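Local structure of copper-containing nitrite reductase (Hyphomicrobium denitrificans 1NES1, 6TFO) at the copper (II) ion site. The protein reduces nitrite to nitric oxide at copper centres, a step of denitrification, with an additional tethered cupredoxin domain that carries its own copper. Numbering follows the deposited sequence.

The copper (II) ion site. Residues 175, 189, 221-223, 263, 265, 271, 276. With CU (copper (II) ion), chain B.
Neither structural nor adventitious, this copper is the type 1 electron-transfer centre of the nitrite reductase core, part of the catalytic machinery though not the place where nitrite is reduced. Its two histidines, cysteine and methionine are the classic cupredoxin set, here in an irregular, flattened tetrahedron. His222 and His271 both turn ND1 to the metal, at 2.0 Å for His222 ND1. Cys263, with SG anti to the backbone N (chi1 -174°), brings its thiolate sulfur to 2.2 Å from CU, and the His222 ND1–Cu–Cys263 SG angle opens to 133°. Met276, its chain bent at chi3 (81°), adds the thioether SD at 2.5 Å from CU.

A second shell positions the two histidines and the cysteine. The far nitrogen of the His222 ring, NE2, donates to Glu175 OE1 at 2.9 Å, near the ring plane and onto the anti lone pair of the carboxylate, which sets the ring's rotation and may enrich its electron density. One face of the His271 ring takes the tilted indole rim of Trp189, whose CZ3 lies 3.4 Å above the ring plane over its centre; Thr265 CB sits toward the rim of the opposite face. Weak bonds from the amides of Ser223 and Thr265 reach Cys263 SG and may temper its charge.

In the fold, the ligands come from the loop at His222, Cys263 directly after strand 257-262, helix 268-274 and Met276 just beyond it. Neighbouring His262 binds the type 2 catalytic copper, giving the Cys–His bridge for electrons.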
ATOM      1  N   GLU A 175      30.090 -10.945  25.971  1.00 47.29           N
ATOM      2  CA  GLU A 175      28.939 -10.956  25.035  1.00 43.99           C
ATOM      3  C   GLU A 175      28.367 -12.364  25.088  1.00 40.67           C
ATOM      4  O   GLU A 175      29.160 -13.318  25.015  1.00 46.95           O
ATOM      5  CB  GLU A 175      29.382 -10.564  23.627  1.00 45.71           C
ATOM      6  CG  GLU A 175      30.107  -9.232  23.547  1.00 47.75           C
ATOM      7  CD  GLU A 175      30.725  -8.936  22.190  1.00 50.43           C
ATOM      8  OE1 GLU A 175      31.265  -7.833  22.008  1.00 45.96           O
ATOM      9  OE2 GLU A 175      30.697  -9.830  21.318  1.00 58.18           O
ATOM     10  N   TRP A 189      25.381  -7.866  26.110  1.00 41.20           N
ATOM     11  CA  TRP A 189      26.762  -7.445  26.441  1.00 43.09           C
ATOM     12  C   TRP A 189      26.773  -7.052  27.928  1.00 46.11           C
ATOM     13  O   TRP A 189      25.899  -6.266  28.343  1.00 47.99           O
ATOM     14  CB  TRP A 189      27.216  -6.291  25.534  1.00 43.57           C
ATOM     15  CG  TRP A 189      27.099  -6.577  24.069  1.00 43.33           C
ATOM     16  CD1 TRP A 189      26.930  -7.793  23.480  1.00 39.37           C
ATOM     17  CD2 TRP A 189      27.218  -5.626  22.999  1.00 38.14           C
ATOM     18  NE1 TRP A 189      26.908  -7.653  22.130  1.00 37.00           N
ATOM     19  CE2 TRP A 189      27.077  -6.340  21.799  1.00 37.35           C
ATOM     20  CE3 TRP A 189      27.394  -4.241  22.938  1.00 39.34           C
ATOM     21  CZ2 TRP A 189      27.130  -5.722  20.550  1.00 37.14           C
ATOM     22  CZ3 TRP A 189      27.441  -3.627  21.705  1.00 39.58           C
ATOM     23  CH2 TRP A 189      27.303  -4.357  20.528  1.00 39.57           C
ATOM     24  N   ILE A 221      34.982  -4.157  20.773  1.00 45.35           N
ATOM     25  CA  ILE A 221      35.756  -3.404  21.795  1.00 45.60           C
ATOM     26  C   ILE A 221      34.791  -3.076  22.950  1.00 44.60           C
ATOM     27  O   ILE A 221      33.604  -2.806  22.682  1.00 39.30           O
ATOM     28  CB  ILE A 221      36.410  -2.162  21.139  1.00 47.52           C
ATOM     29  CG1 ILE A 221      37.486  -2.569  20.115  1.00 45.95           C
ATOM     30  CG2 ILE A 221      36.974  -1.219  22.190  1.00 45.37           C
ATOM     31  CD1 ILE A 221      37.916  -1.477  19.166  1.00 43.04           C
ATOM     32  N   HIS A 222      35.251  -3.175  24.200  1.00 45.70           N
ATOM     33  CA  HIS A 222      34.499  -2.708  25.396  1.00 46.13           C
ATOM     34  C   HIS A 222      35.364  -1.785  26.257  1.00 41.99           C
ATOM     35  O   HIS A 222      36.608  -1.776  26.104  1.00 40.59           O
ATOM     36  CB  HIS A 222      33.950  -3.894  26.185  1.00 47.55           C
ATOM     37  CG  HIS A 222      32.939  -4.645  25.406  1.00 47.19           C
ATOM     38  ND1 HIS A 222      31.699  -4.126  25.169  1.00 45.70           N
ATOM     39  CD2 HIS A 222      33.008  -5.838  24.769  1.00 46.29           C
ATOM     40  CE1 HIS A 222      31.014  -4.984  24.428  1.00 51.00           C
ATOM     41  NE2 HIS A 222      31.798  -6.040  24.173  1.00 48.24           N
ATOM     42  N   SER A 223      34.716  -1.056  27.157  1.00 39.69           N
ATOM     43  CA  SER A 223      35.331  -0.001  27.988  1.00 41.93           C
ATOM     44  C   SER A 223      34.513   0.179  29.267  1.00 44.03           C
ATOM     45  O   SER A 223      33.547  -0.587  29.478  1.00 46.93           O
ATOM     46  CB  SER A 223      35.427   1.267  27.190  1.00 41.91           C
ATOM     47  OG  SER A 223      34.138   1.748  26.868  1.00 37.76           O
ATOM     48  N   CYS A 263      29.666   0.840  30.020  1.00 40.35           N
ATOM     49  CA  CYS A 263      30.560   0.815  28.837  1.00 43.53           C
ATOM     50  C   CYS A 263      30.482   2.177  28.123  1.00 43.30           C
ATOM     51  O   CYS A 263      29.423   2.820  28.158  1.00 37.71           O
ATOM     52  CB  CYS A 263      30.189  -0.339  27.911  1.00 44.74           C
ATOM     53  SG  CYS A 263      31.331  -0.540  26.518  1.00 47.49           S
ATOM     54  N   THR A 265      32.184   2.550  24.839  1.00 47.79           N
ATOM     55  CA  THR A 265      32.608   2.236  23.443  1.00 45.52           C
ATOM     56  C   THR A 265      31.433   2.535  22.508  1.00 43.95           C
ATOM     57  O   THR A 265      30.319   2.078  22.747  1.00 41.43           O
ATOM     58  CB  THR A 265      33.123   0.795  23.356  1.00 43.42           C
ATOM     59  OG1 THR A 265      34.225   0.674  24.249  1.00 42.22           O
ATOM     60  CG2 THR A 265      33.560   0.410  21.959  1.00 45.77           C
ATOM     61  N   HIS A 271      25.786  -0.378  23.622  1.00 40.65           N
ATOM     62  CA  HIS A 271      26.501  -1.073  24.722  1.00 39.78           C
ATOM     63  C   HIS A 271      25.655  -1.022  25.999  1.00 38.66           C
ATOM     64  O   HIS A 271      25.578  -2.044  26.707  1.00 33.23           O
ATOM     65  CB  HIS A 271      27.895  -0.478  24.886  1.00 42.84           C
ATOM     66  CG  HIS A 271      28.798  -0.842  23.758  1.00 43.70           C
ATOM     67  ND1 HIS A 271      29.740  -1.842  23.866  1.00 42.76           N
ATOM     68  CD2 HIS A 271      28.894  -0.364  22.499  1.00 44.75           C
ATOM     69  CE1 HIS A 271      30.372  -1.963  22.717  1.00 46.00           C
ATOM     70  NE2 HIS A 271      29.879  -1.060  21.866  1.00 45.18           N
ATOM     71  N   MET A 276      25.438  -3.264  29.625  1.00 36.69           N
ATOM     72  CA  MET A 276      26.755  -2.886  30.200  1.00 37.17           C
ATOM     73  C   MET A 276      26.572  -1.643  31.092  1.00 43.72           C
ATOM     74  O   MET A 276      27.010  -0.526  30.722  1.00 42.57           O
ATOM     75  CB  MET A 276      27.793  -2.664  29.092  1.00 40.37           C
ATOM     76  CG  MET A 276      27.955  -3.885  28.178  1.00 38.80           C
ATOM     77  SD  MET A 276      29.449  -3.901  27.159  1.00 41.50           S
ATOM     78  CE  MET A 276      30.619  -4.500  28.371  1.00 44.40           C
TER
HETATM   79 CU    CU B 501      30.715  -2.421  25.615  1.00 41.78          CU